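Long-range contacts in methylmalonyl-CoA carboxyltransferase 12S subunit (Propionibacterium freudenreichii, PDB 1ON3), which transfers the carboxyl group of methylmalonyl-CoA to the biotin of the 1.3S subunit, leaving propanoyl-CoA and carboxylated biotin, as the hexameric core of transcarboxylase: residues 29-35 with 103-107; 70-75 with 143-149; 82-87 with 113-119; 123-127 with 160-164. One frame throughout, in Å; residues are numbered along the deposited sequence. Where two conformers were deposited one is given.

Contact 1 of 4, residues 29-35 with 103-107; sequences GGGERRV and DFTVM. With MCA (methylmalonyl-coenzyme A), chain T.
Gly-30 and Thr-105 meet in a polar loop-to-helix-start contact at the edge of the coenzyme A pocket, where the glycine-rich link between helices 12-27 and 32-40 lies against the loop that follows strand 95-102. The backbone N of Gly-30 donates to Thr-105 OG1 at 2.8 Å with an N-H...O angle of 148°. With OG1 set between its own backbone N and carbonyl carbon (chi1 73°), Thr-105 turns the hydroxyl to Gly-30 and leaves CG2 beside the backbone of Arg-34 and Val-35. The hydroxyl in turn donates to Asp-103 OD1 at 2.6 Å, approaching on the syn side but tilted from the carboxylate plane. OD1 also accepts from the backbone N of Thr-105, on the same face of that plane, an Asx turn laid over the type I beta turn from Asp-103 to Val-106. The chain of bonds from Gly-30 through the hydroxyl to the carboxylate fixes the rotation of the threonine. Closeness of the backbones calls for glycine: a side chain on Gly-30 would collide with Thr-105 O, which instead lies 3.2 Å from Gly-30 CA as a CA-H...O contact.

Arg-34 passes alongside the turn, its CD 3.2 Å from Thr-105 O and its chain extended from CG to NE. In the conformer given, NH2 comes 2.5 Å from O33 of the ribose phosphate of methylmalonyl-coenzyme A; the bond is weak (118°) and, with a second conformer deposited, doubtful. From the same loop, Phe-104 CZ approaches ligand C5' at 3.7 Å.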
# COMPACT_ATOMS: atom_id res chain seq x y z
N GLY E 29 16.41 -33.85 32.72
CA GLY E 29 16.58 -34.45 31.41
C GLY E 29 16.73 -35.96 31.45
O GLY E 29 15.94 -36.65 32.10
N GLY E 30 17.74 -36.48 30.77
CA GLY E 30 17.95 -37.92 30.73
C GLY E 30 18.51 -38.53 32.00
O GLY E 30 18.77 -39.73 32.05
N GLY E 31 18.73 -37.71 33.02
CA GLY E 31 19.26 -38.22 34.28
C GLY E 31 20.74 -37.99 34.51
O GLY E 31 21.50 -37.72 33.58
N GLU E 32 21.15 -38.12 35.76
CA GLU E 32 22.53 -37.93 36.17
C GLU E 32 23.59 -38.63 35.32
O GLU E 32 24.61 -38.04 34.96
CB GLU E 32 22.68 -38.37 37.62
CG GLU E 32 24.11 -38.49 38.12
CD GLU E 32 24.18 -39.25 39.44
OE1 GLU E 32 25.31 -39.41 39.97
OE2 GLU E 32 23.12 -39.71 39.92
N ARG E 33 23.35 -39.90 35.01
CA ARG E 33 24.31 -40.66 34.23
C ARG E 33 24.53 -40.16 32.81
O ARG E 33 25.68 -40.00 32.38
CB ARG E 33 23.91 -42.14 34.19
CG ARG E 33 24.88 -43.03 33.42
CD ARG E 33 26.26 -43.08 34.07
NE ARG E 33 26.27 -43.83 35.34
CZ ARG E 33 25.93 -43.33 36.52
NH1 ARG E 33 25.55 -42.06 36.65
NH2 ARG E 33 25.97 -44.10 37.60
N ARG E 34 23.45 -39.92 32.08
CA ARG E 34 23.60 -39.46 30.70
C ARG E 34 24.15 -38.04 30.67
O ARG E 34 24.81 -37.64 29.71
CB ARG E 34 22.26 -39.53 29.97
CG ARG E 34 21.82 -40.94 29.68
CD ARG E 34 20.48 -40.97 28.97
NE ARG E 34 20.05 -42.34 28.69
CZ ARG E 34 20.62 -43.14 27.79
NH1 ARG E 34 21.64 -42.71 27.06
NH2 ARG E 34 20.17 -44.38 27.64
N VAL E 35 23.89 -37.30 31.74
CA VAL E 35 24.41 -35.94 31.89
C VAL E 35 25.92 -36.05 32.10
O VAL E 35 26.69 -35.29 31.52
CB VAL E 35 23.77 -35.22 33.10
CG1 VAL E 35 24.59 -34.00 33.48
CG2 VAL E 35 22.35 -34.82 32.76
N ASP E 103 18.22 -31.58 23.74
CA ASP E 103 18.75 -32.33 24.86
C ASP E 103 19.11 -33.75 24.40
O ASP E 103 18.25 -34.63 24.32
CB ASP E 103 17.71 -32.39 25.98
CG ASP E 103 18.26 -33.01 27.24
OD1 ASP E 103 19.39 -33.53 27.22
OD2 ASP E 103 17.55 -32.99 28.27
N PHE E 104 20.39 -33.94 24.10
CA PHE E 104 20.88 -35.24 23.66
C PHE E 104 20.69 -36.35 24.70
O PHE E 104 20.64 -37.53 24.34
CB PHE E 104 22.36 -35.14 23.29
CG PHE E 104 22.91 -36.38 22.66
CD1 PHE E 104 22.63 -36.68 21.33
CD2 PHE E 104 23.66 -37.29 23.41
CE1 PHE E 104 23.08 -37.85 20.75
CE2 PHE E 104 24.11 -38.48 22.84
CZ PHE E 104 23.82 -38.76 21.51
N THR E 105 20.60 -36.00 25.98
CA THR E 105 20.42 -37.02 27.03
C THR E 105 19.04 -37.66 26.98
O THR E 105 18.77 -38.64 27.68
CB THR E 105 20.62 -36.45 28.46
OG1 THR E 105 19.49 -35.62 28.81
CG2 THR E 105 21.90 -35.63 28.54
N VAL E 106 18.16 -37.10 26.16
CA VAL E 106 16.81 -37.62 26.02
C VAL E 106 16.63 -38.27 24.65
O VAL E 106 16.47 -37.58 23.63
CB VAL E 106 15.78 -36.50 26.25
CG1 VAL E 106 14.39 -36.97 25.91
CG2 VAL E 106 15.85 -36.04 27.71
N MET E 107 16.68 -39.59 24.61
CA MET E 107 16.53 -40.34 23.36
C MET E 107 17.47 -39.80 22.27
O MET E 107 17.08 -39.61 21.11
CB MET E 107 15.08 -40.29 22.88
CG MET E 107 14.11 -41.16 23.71
SD MET E 107 12.45 -41.34 22.95
CE MET E 107 12.75 -42.53 21.62
C8 MCA T . 19.91 -41.71 18.23
N9 MCA T . 18.98 -42.37 19.05
C4 MCA T . 17.80 -42.35 18.32
C5 MCA T . 18.11 -41.67 17.12
N7 MCA T . 19.44 -41.29 17.09
N3 MCA T . 16.56 -42.87 18.68
C2 MCA T . 15.61 -42.66 17.70
N1 MCA T . 15.79 -42.02 16.50
C6 MCA T . 17.04 -41.51 16.17
N6 MCA T . 17.18 -40.89 14.99
C1' MCA T . 19.10 -42.93 20.29
C2' MCA T . 19.97 -44.18 20.19
O2' MCA T . 19.21 -45.31 19.83
C3' MCA T . 20.60 -44.22 21.56
O3' MCA T . 19.75 -44.93 22.45
C4' MCA T . 20.77 -42.74 21.98
O4' MCA T . 19.78 -42.03 21.16
C5' MCA T . 22.15 -42.04 21.67
O5' MCA T . 22.85 -42.85 21.10
P1 MCA T . 24.03 -43.55 20.92
O11 MCA T . 24.01 -44.47 19.91
O12 MCA T . 24.03 -44.00 22.18
O6 MCA T . 25.32 -42.63 20.50
P2 MCA T . 26.37 -41.98 20.02
O21 MCA T . 27.02 -43.20 20.06
O22 MCA T . 26.79 -40.76 20.58
O7 MCA T . 25.99 -41.76 18.48
CPB MCA T . 25.03 -41.14 18.09
CPA MCA T . 24.57 -40.94 16.66
CP7 MCA T . 23.86 -42.30 16.54
CP9 MCA T . 25.73 -40.58 15.70
CP8 MCA T . 23.58 -39.75 16.65
OP3 MCA T . 22.95 -42.47 17.37
CP6 MCA T . 23.20 -42.70 15.35
OP2 MCA T . 23.88 -42.68 14.26
NP2 MCA T . 21.77 -43.06 15.38
CP5 MCA T . 21.06 -42.77 14.18
CP4 MCA T . 21.00 -41.88 13.06
CP3 MCA T . 19.94 -41.82 12.07
OP1 MCA T . 19.80 -43.09 11.60
NP1 MCA T . 19.07 -40.79 11.49
CP2 MCA T . 18.17 -41.35 10.52
CP1 MCA T . 17.24 -40.28 10.14
P3 MCA T . 19.73 -45.53 23.98
O31 MCA T . 20.77 -46.52 23.56
O32 MCA T . 18.39 -46.17 24.19
O33 MCA T . 20.22 -44.69 25.13
S MCA T . 16.16 -40.62 9.11
CS1 MCA T . 15.81 -39.04 9.37
OS1 MCA T . 16.28 -38.13 10.11
CS2 MCA T . 15.73 -38.39 8.13
CS3 MCA T . 14.59 -37.80 7.83
CS4 MCA T . 16.70 -38.05 6.96
OS4 MCA T . 16.30 -37.86 5.81
OS5 MCA T . 17.89 -37.99 7.27

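Contact 2 of 4, residues 70-75 with 143-149. With MCA (methylmalonyl-coenzyme A), chain T.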
# COMPACT_ATOMS: atom_id res chain seq x y z
N THR E 70 2.87 -39.52 20.55
CA THR E 70 3.08 -40.72 19.75
C THR E 70 2.98 -41.95 20.66
O THR E 70 3.25 -41.86 21.85
CB THR E 70 4.47 -40.68 19.07
OG1 THR E 70 5.44 -40.24 20.03
CG2 THR E 70 4.46 -39.71 17.88
N THR E 71 2.60 -43.10 20.10
CA THR E 71 2.46 -44.28 20.93
C THR E 71 3.16 -45.53 20.40
O THR E 71 3.50 -46.43 21.18
CB THR E 71 0.96 -44.61 21.14
OG1 THR E 71 0.32 -44.72 19.87
CG2 THR E 71 0.28 -43.49 21.94
N LEU E 72 3.38 -45.59 19.10
CA LEU E 72 4.01 -46.75 18.48
C LEU E 72 5.44 -47.01 18.94
O LEU E 72 6.13 -46.12 19.45
CB LEU E 72 4.00 -46.60 16.95
CG LEU E 72 2.63 -46.53 16.27
CD1 LEU E 72 2.81 -46.22 14.79
CD2 LEU E 72 1.90 -47.86 16.45
N PHE E 73 5.85 -48.27 18.77
CA PHE E 73 7.17 -48.77 19.12
C PHE E 73 7.73 -48.28 20.46
O PHE E 73 8.86 -47.79 20.54
CB PHE E 73 8.13 -48.47 17.97
CG PHE E 73 7.69 -49.07 16.65
CD1 PHE E 73 7.63 -50.46 16.49
CD2 PHE E 73 7.29 -48.26 15.60
CE1 PHE E 73 7.16 -51.02 15.30
CE2 PHE E 73 6.82 -48.81 14.40
CZ PHE E 73 6.76 -50.20 14.25
N GLY E 74 6.92 -48.42 21.50
CA GLY E 74 7.35 -48.05 22.84
C GLY E 74 7.17 -46.61 23.25
O GLY E 74 7.44 -46.26 24.39
N MET E 75 6.71 -45.76 22.34
CA MET E 75 6.54 -44.36 22.70
C MET E 75 5.43 -44.17 23.71
O MET E 75 5.43 -43.19 24.46
CB MET E 75 6.29 -43.52 21.44
CG MET E 75 7.49 -43.46 20.51
SD MET E 75 9.03 -42.91 21.30
CE MET E 75 8.52 -41.28 21.95
N ARG E 143 13.17 -38.67 15.10
CA ARG E 143 12.95 -39.80 16.01
C ARG E 143 12.36 -40.96 15.21
O ARG E 143 11.19 -40.93 14.81
CB ARG E 143 12.01 -39.40 17.14
CG ARG E 143 11.93 -40.44 18.27
CD ARG E 143 11.10 -39.90 19.43
NE ARG E 143 11.73 -38.75 20.09
CZ ARG E 143 11.07 -37.90 20.87
NH1 ARG E 143 9.77 -38.05 21.10
NH2 ARG E 143 11.72 -36.90 21.46
N ILE E 144 13.17 -41.98 15.00
CA ILE E 144 12.78 -43.13 14.20
C ILE E 144 11.52 -43.90 14.59
O ILE E 144 10.81 -44.41 13.72
CB ILE E 144 13.98 -44.10 14.07
CG1 ILE E 144 15.11 -43.43 13.26
CG2 ILE E 144 13.56 -45.38 13.39
CD1 ILE E 144 16.45 -44.20 13.26
N GLN E 145 11.25 -43.99 15.89
CA GLN E 145 10.06 -44.70 16.37
C GLN E 145 8.76 -43.99 15.93
O GLN E 145 7.70 -44.61 15.90
CB GLN E 145 10.05 -44.81 17.90
CG GLN E 145 11.12 -45.71 18.52
CD GLN E 145 12.37 -44.95 18.95
OE1 GLN E 145 13.10 -45.38 19.84
NE2 GLN E 145 12.63 -43.82 18.30
N GLU E 146 8.86 -42.70 15.62
CA GLU E 146 7.69 -41.92 15.22
C GLU E 146 7.43 -41.87 13.71
O GLU E 146 6.54 -41.15 13.25
CB GLU E 146 7.78 -40.50 15.80
CG GLU E 146 7.77 -40.49 17.32
CD GLU E 146 7.77 -39.10 17.92
OE1 GLU E 146 7.94 -38.13 17.15
OE2 GLU E 146 7.60 -38.99 19.16
N GLY E 147 8.21 -42.63 12.96
CA GLY E 147 8.03 -42.73 11.52
C GLY E 147 7.69 -41.45 10.78
O GLY E 147 8.41 -40.45 10.90
N ILE E 148 6.60 -41.46 10.01
CA ILE E 148 6.25 -40.27 9.25
C ILE E 148 5.82 -39.08 10.10
O ILE E 148 5.72 -37.97 9.60
CB ILE E 148 5.17 -40.56 8.17
CG1 ILE E 148 3.83 -40.91 8.81
CG2 ILE E 148 5.65 -41.69 7.27
CD1 ILE E 148 2.72 -41.09 7.78
N ASP E 149 5.57 -39.30 11.39
CA ASP E 149 5.20 -38.19 12.26
C ASP E 149 6.39 -37.27 12.52
O ASP E 149 6.26 -36.04 12.48
CB ASP E 149 4.64 -38.70 13.59
CG ASP E 149 3.32 -39.42 13.42
OD1 ASP E 149 2.56 -39.09 12.47
OD2 ASP E 149 3.03 -40.32 14.25
C8 MCA T . 19.91 -41.71 18.23
N9 MCA T . 18.98 -42.37 19.05
C4 MCA T . 17.80 -42.35 18.32
C5 MCA T . 18.11 -41.67 17.12
N7 MCA T . 19.44 -41.29 17.09
N3 MCA T . 16.56 -42.87 18.68
C2 MCA T . 15.61 -42.66 17.70
N1 MCA T . 15.79 -42.02 16.50
C6 MCA T . 17.04 -41.51 16.17
N6 MCA T . 17.18 -40.89 14.99
C1' MCA T . 19.10 -42.93 20.29
C2' MCA T . 19.97 -44.18 20.19
O2' MCA T . 19.21 -45.31 19.83
C3' MCA T . 20.60 -44.22 21.56
O3' MCA T . 19.75 -44.93 22.45
C4' MCA T . 20.77 -42.74 21.98
O4' MCA T . 19.78 -42.03 21.16
C5' MCA T . 22.15 -42.04 21.67
O5' MCA T . 22.85 -42.85 21.10
P1 MCA T . 24.03 -43.55 20.92
O11 MCA T . 24.01 -44.47 19.91
O12 MCA T . 24.03 -44.00 22.18
O6 MCA T . 25.32 -42.63 20.50
P2 MCA T . 26.37 -41.98 20.02
O21 MCA T . 27.02 -43.20 20.06
O22 MCA T . 26.79 -40.76 20.58
O7 MCA T . 25.99 -41.76 18.48
CPB MCA T . 25.03 -41.14 18.09
CPA MCA T . 24.57 -40.94 16.66
CP7 MCA T . 23.86 -42.30 16.54
CP9 MCA T . 25.73 -40.58 15.70
CP8 MCA T . 23.58 -39.75 16.65
OP3 MCA T . 22.95 -42.47 17.37
CP6 MCA T . 23.20 -42.70 15.35
OP2 MCA T . 23.88 -42.68 14.26
NP2 MCA T . 21.77 -43.06 15.38
CP5 MCA T . 21.06 -42.77 14.18
CP4 MCA T . 21.00 -41.88 13.06
CP3 MCA T . 19.94 -41.82 12.07
OP1 MCA T . 19.80 -43.09 11.60
NP1 MCA T . 19.07 -40.79 11.49
CP2 MCA T . 18.17 -41.35 10.52
CP1 MCA T . 17.24 -40.28 10.14
P3 MCA T . 19.73 -45.53 23.98
O31 MCA T . 20.77 -46.52 23.56
O32 MCA T . 18.39 -46.17 24.19
O33 MCA T . 20.22 -44.69 25.13
S MCA T . 16.16 -40.62 9.11
CS1 MCA T . 15.81 -39.04 9.37
OS1 MCA T . 16.28 -38.13 10.11
CS2 MCA T . 15.73 -38.39 8.13
CS3 MCA T . 14.59 -37.80 7.83
CS4 MCA T . 16.70 -38.05 6.96
OS4 MCA T . 16.30 -37.86 5.81
OS5 MCA T . 17.89 -37.99 7.27
O HOH W 1 5.59 -43.73 17.80
O HOH W 2 12.27 -47.98 21.12
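The adenine end of the methylmalonyl-coenzyme A pocket is backed here, where the loop 70-75, with a type I' turn at 72-75, packs against the 3-10 segment 144-146. Thr-70 OG1 donates to Glu-146 OE2 at 2.6 Å, coming from above the carboxylate plane (47° out of it), while CG2 of the threonine lies 3.4 Å from Glu-146 CG. The same OE2 receives Arg-143 NH1 in a salt bridge whose hydrogen bond is weak; NH1 also pairs with Asp-83. A glutamine here, without the negative charge, would probably leave Arg-143 NH1 with one carboxylate mate fewer and weaken the grip on the Thr-70 hydroxyl. Met-75, bent at chi2 and chi3, curls its CE to 3.6 Å from Arg-143 NH1, and its CG lies 3.9 Å from Gln-145 CB. Gln-145 O meets the edge of the Phe-73 ring in its plane, and a water bridges it to Leu-72 O. On the ligand side, Ile-144 N donates to adenine N1 at 3.0 Å and is nearly straight (171°), while Gln-145 NE2 lies 3.3 Å from adenine C2.

Outside the two segments, Phe-73 meets Phe-449 and Tyr-470 of the second subunit, and Asp-149 pairs with Arg-483 of that subunit. Glu-146 OE1 accepts from the backbone N of Glu-113, joining helix 113-129 to the 3-10 segment that leads into helix 147-164.

Contact 3 of 4, residues 82-87 with 113-119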
# COMPACT_ATOMS: atom_id res chain seq x y z
N ALA E 82 10.34 -32.78 28.21
CA ALA E 82 10.29 -31.65 27.27
C ALA E 82 10.37 -32.10 25.81
O ALA E 82 10.54 -31.28 24.90
CB ALA E 82 11.45 -30.68 27.57
N ASP E 83 10.16 -33.40 25.61
CA ASP E 83 10.28 -34.07 24.32
C ASP E 83 11.67 -33.84 23.71
O ASP E 83 11.85 -33.87 22.49
CB ASP E 83 9.22 -33.67 23.29
CG ASP E 83 8.98 -34.80 22.31
OD1 ASP E 83 8.62 -34.59 21.13
OD2 ASP E 83 9.17 -35.95 22.75
N GLY E 84 12.65 -33.63 24.58
CA GLY E 84 14.01 -33.46 24.12
C GLY E 84 14.47 -32.09 23.66
O GLY E 84 15.55 -31.99 23.11
N VAL E 85 13.67 -31.04 23.86
CA VAL E 85 14.12 -29.70 23.47
C VAL E 85 13.64 -28.66 24.49
O VAL E 85 12.51 -28.72 24.98
CB VAL E 85 13.63 -29.30 22.05
CG1 VAL E 85 12.15 -28.93 22.08
CG2 VAL E 85 14.48 -28.12 21.52
N VAL E 86 14.53 -27.73 24.84
CA VAL E 86 14.20 -26.68 25.80
C VAL E 86 14.02 -25.42 24.97
O VAL E 86 14.95 -25.00 24.28
CB VAL E 86 15.34 -26.49 26.83
CG1 VAL E 86 14.92 -25.46 27.88
CG2 VAL E 86 15.66 -27.82 27.49
N THR E 87 12.83 -24.83 25.04
CA THR E 87 12.49 -23.66 24.26
C THR E 87 11.94 -22.50 25.09
O THR E 87 11.24 -22.70 26.09
CB THR E 87 11.43 -24.01 23.21
OG1 THR E 87 10.26 -24.50 23.88
CG2 THR E 87 11.94 -25.10 22.26
N GLU E 113 8.06 -35.52 16.95
CA GLU E 113 7.10 -34.66 16.27
C GLU E 113 6.77 -33.46 17.17
O GLU E 113 6.73 -32.32 16.72
CB GLU E 113 5.85 -35.49 15.96
CG GLU E 113 4.54 -34.75 15.96
CD GLU E 113 3.35 -35.70 15.88
OE1 GLU E 113 2.86 -35.96 14.76
OE2 GLU E 113 2.93 -36.20 16.95
N THR E 114 6.54 -33.71 18.45
CA THR E 114 6.22 -32.64 19.38
C THR E 114 7.42 -31.74 19.62
O THR E 114 7.25 -30.52 19.78
CB THR E 114 5.69 -33.19 20.73
OG1 THR E 114 4.40 -33.77 20.53
CG2 THR E 114 5.58 -32.07 21.76
N GLN E 115 8.62 -32.32 19.64
CA GLN E 115 9.84 -31.54 19.81
C GLN E 115 9.92 -30.52 18.67
O GLN E 115 10.18 -29.33 18.89
CB GLN E 115 11.09 -32.44 19.76
CG GLN E 115 12.38 -31.69 20.09
CD GLN E 115 13.63 -32.43 19.68
OE1 GLN E 115 14.28 -32.10 18.67
NE2 GLN E 115 13.98 -33.46 20.45
N SER E 116 9.69 -30.97 17.44
CA SER E 116 9.74 -30.07 16.30
C SER E 116 8.63 -29.03 16.34
O SER E 116 8.82 -27.90 15.88
CB SER E 116 9.67 -30.85 14.98
OG SER E 116 10.89 -31.54 14.74
N THR E 117 7.47 -29.40 16.86
CA THR E 117 6.38 -28.45 16.95
C THR E 117 6.75 -27.35 17.94
O THR E 117 6.45 -26.18 17.71
CB THR E 117 5.08 -29.15 17.40
OG1 THR E 117 4.68 -30.07 16.38
CG2 THR E 117 3.97 -28.13 17.62
N LYS E 118 7.41 -27.73 19.04
CA LYS E 118 7.84 -26.77 20.06
C LYS E 118 8.82 -25.76 19.45
O LYS E 118 8.75 -24.54 19.70
CB LYS E 118 8.54 -27.50 21.23
CG LYS E 118 7.60 -28.14 22.26
CD LYS E 118 8.37 -28.80 23.42
CE LYS E 118 9.17 -27.80 24.21
NZ LYS E 118 9.84 -28.43 25.39
N VAL E 119 9.74 -26.27 18.66
CA VAL E 119 10.73 -25.40 18.02
C VAL E 119 10.04 -24.43 17.04
O VAL E 119 10.34 -23.23 17.02
CB VAL E 119 11.79 -26.22 17.27
CG1 VAL E 119 12.68 -25.30 16.43
CG2 VAL E 119 12.66 -26.97 18.28
O HOH W 3 6.98 -36.58 19.78
O HOH W 4 10.82 -26.29 26.84
O HOH W 5 7.83 -23.77 22.47
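Lys-118 sets CG anti to its carbonyl carbon (chi1 -81°) and bends at chi3, which carries NZ across to the carbonyls of 82-87, while Gln-115, with CG opposite its backbone N and the chain extended beyond, runs to Asp-83. NZ donates to Val-85 O at 2.7 Å, nearly along the C=O axis, and to Ala-82 O at 3.0 Å, tilted from that carbonyl plane. A water and Gly-63 O also lie within bonding range of NZ, so its three N-H groups are shared among four neutral oxygens. A methionine in its place would probably leave both carbonyls without this donor and let the loop before the strand shift. Gln-115 NE2 meets a lone pair of Asp-83 O at 3.0 Å, with the acceptor in the amide plane.

The contact lays helix 113-129 against strand 85-92 of the mixed sheet in the N-terminal half of this crotonase-like carboxyltransferase; the local axes run 8.8 Å apart, 21° from parallel. Asp-83 OD1 accepts weakly from the backbone N of Gln-115 at 2.7 Å (122°), and a water joins OD1 to Thr-114 N at the helix start. Its other oxygen, OD2, forms a salt bridge with Arg-143. Val-85 presses CB to 3.3 Å from Gln-115 CG, and its CG2 meets Val-119 CG2 at 3.9 Å. Further along, a water links Thr-87 OG1 to Lys-118 O.

Contact 4 of 4, residues 123-127 with 160-164; sequences MEQAL and ANVKL
Helix segments 123-127 and 160-164 run almost parallel, their axes 10° apart in direction and 10.2 Å apart at closest approach, with Leu-127 and Leu-164 facing each other. They belong to helices 113-129 and 147-164, which pack side by side in the N-terminal crotonase-like domain. Met-123, bent at chi3 (66°), turns its CE onto Ala-160, 3.5 Å from CB, and beside the amide of Asn-161, whose OD1 is held by Ser-185. Leu-164 lies between the methionine and the next turn, its CD2 3.9 Å from Met-123 CB and its CD1 equally near Leu-127 CB. Both methyls of Leu-164 also lie close to Met-123 O, so the end of the leucine rests against the helix backbone there.

On the partly exposed flank, Lys-163 stretches out fully and crosses Leu-127 at about a right angle, its CE 3.6 Å from Leu-127 CD2. The aliphatic chain thus rests on the leucine, and its ammonium goes on to Glu-124. There the carboxylate takes NZ in a salt bridge through both oxygens: OE2 at 2.9 Å by its syn lone pair, and OE1 weakly at 3.2 Å.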
# COMPACT_ATOMS: atom_id res chain seq x y z
N MET E 123 9.87 -20.39 16.99
CA MET E 123 10.30 -19.62 15.82
C MET E 123 9.19 -18.64 15.42
O MET E 123 9.45 -17.49 15.04
CB MET E 123 10.60 -20.58 14.66
CG MET E 123 11.84 -21.43 14.90
SD MET E 123 12.01 -22.68 13.63
CE MET E 123 12.33 -21.66 12.16
N GLU E 124 7.94 -19.11 15.47
CA GLU E 124 6.80 -18.25 15.13
C GLU E 124 6.72 -17.09 16.11
O GLU E 124 6.30 -16.00 15.73
CB GLU E 124 5.47 -19.02 15.15
CG GLU E 124 5.33 -20.10 14.07
CD GLU E 124 5.09 -19.57 12.65
OE1 GLU E 124 4.98 -20.42 11.73
OE2 GLU E 124 5.01 -18.33 12.44
N GLN E 125 7.09 -17.33 17.37
CA GLN E 125 7.06 -16.25 18.36
C GLN E 125 8.18 -15.24 18.07
O GLN E 125 8.00 -14.04 18.28
CB GLN E 125 7.23 -16.80 19.78
CG GLN E 125 6.19 -17.85 20.18
CD GLN E 125 4.76 -17.44 19.86
OE1 GLN E 125 4.23 -16.51 20.46
NE2 GLN E 125 4.14 -18.14 18.92
N ALA E 126 9.34 -15.72 17.62
CA ALA E 126 10.43 -14.80 17.28
C ALA E 126 9.97 -13.91 16.12
O ALA E 126 10.24 -12.70 16.12
CB ALA E 126 11.70 -15.57 16.87
N LEU E 127 9.28 -14.50 15.16
CA LEU E 127 8.77 -13.78 13.99
C LEU E 127 7.70 -12.76 14.38
O LEU E 127 7.73 -11.61 13.96
CB LEU E 127 8.19 -14.79 12.97
CG LEU E 127 7.66 -14.22 11.64
CD1 LEU E 127 8.81 -13.57 10.88
CD2 LEU E 127 7.05 -15.34 10.79
N ALA E 160 9.40 -23.20 8.31
CA ALA E 160 9.49 -22.10 9.26
C ALA E 160 10.82 -21.35 9.12
O ALA E 160 10.86 -20.12 9.20
CB ALA E 160 9.31 -22.63 10.70
N ASN E 161 11.91 -22.09 8.89
CA ASN E 161 13.23 -21.46 8.72
C ASN E 161 13.16 -20.52 7.53
O ASN E 161 13.68 -19.40 7.58
CB ASN E 161 14.33 -22.50 8.45
CG ASN E 161 14.78 -23.24 9.70
OD1 ASN E 161 14.82 -24.47 9.70
ND2 ASN E 161 15.16 -22.50 10.75
N VAL E 162 12.53 -20.98 6.46
CA VAL E 162 12.40 -20.17 5.25
C VAL E 162 11.46 -18.99 5.51
O VAL E 162 11.70 -17.88 5.03
CB VAL E 162 11.88 -21.03 4.06
CG1 VAL E 162 11.65 -20.14 2.82
CG2 VAL E 162 12.90 -22.13 3.73
N LYS E 163 10.40 -19.22 6.27
CA LYS E 163 9.47 -18.13 6.57
C LYS E 163 10.21 -17.00 7.32
O LYS E 163 10.04 -15.83 6.99
CB LYS E 163 8.31 -18.66 7.42
CG LYS E 163 7.20 -17.67 7.71
CD LYS E 163 6.11 -18.36 8.53
CE LYS E 163 4.92 -17.45 8.80
NZ LYS E 163 3.96 -18.08 9.78
N LEU E 164 11.05 -17.36 8.29
CA LEU E 164 11.81 -16.38 9.07
C LEU E 164 12.99 -15.79 8.30
O LEU E 164 13.53 -14.74 8.67
CB LEU E 164 12.35 -17.00 10.37
CG LEU E 164 11.47 -16.98 11.64
CD1 LEU E 164 10.18 -17.80 11.43
CD2 LEU E 164 12.28 -17.56 12.80

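From the N terminus, 29-35 opens contact 1, which closes at 103-107 over a loop that includes strands 85-92 and 95-102. Segments 70-75 and 82-87 open contacts 2 and 3 inside it, and both close beyond 107, so each crosses contact 1. Contact 3 closes first, at 113-119, and is nested in the loop that contact 2 closes at 143-149. Contact 4 starts at 123 on the helix contact 3 has just used, follows contacts 1 and 3 in series with no touch to contact 1, and crosses contact 2. Contacts 1 and 2 both touch methylmalonyl-coenzyme A; contacts 3 and 4 tie strand 85-92 to helix 113-129 and that helix to 147-164.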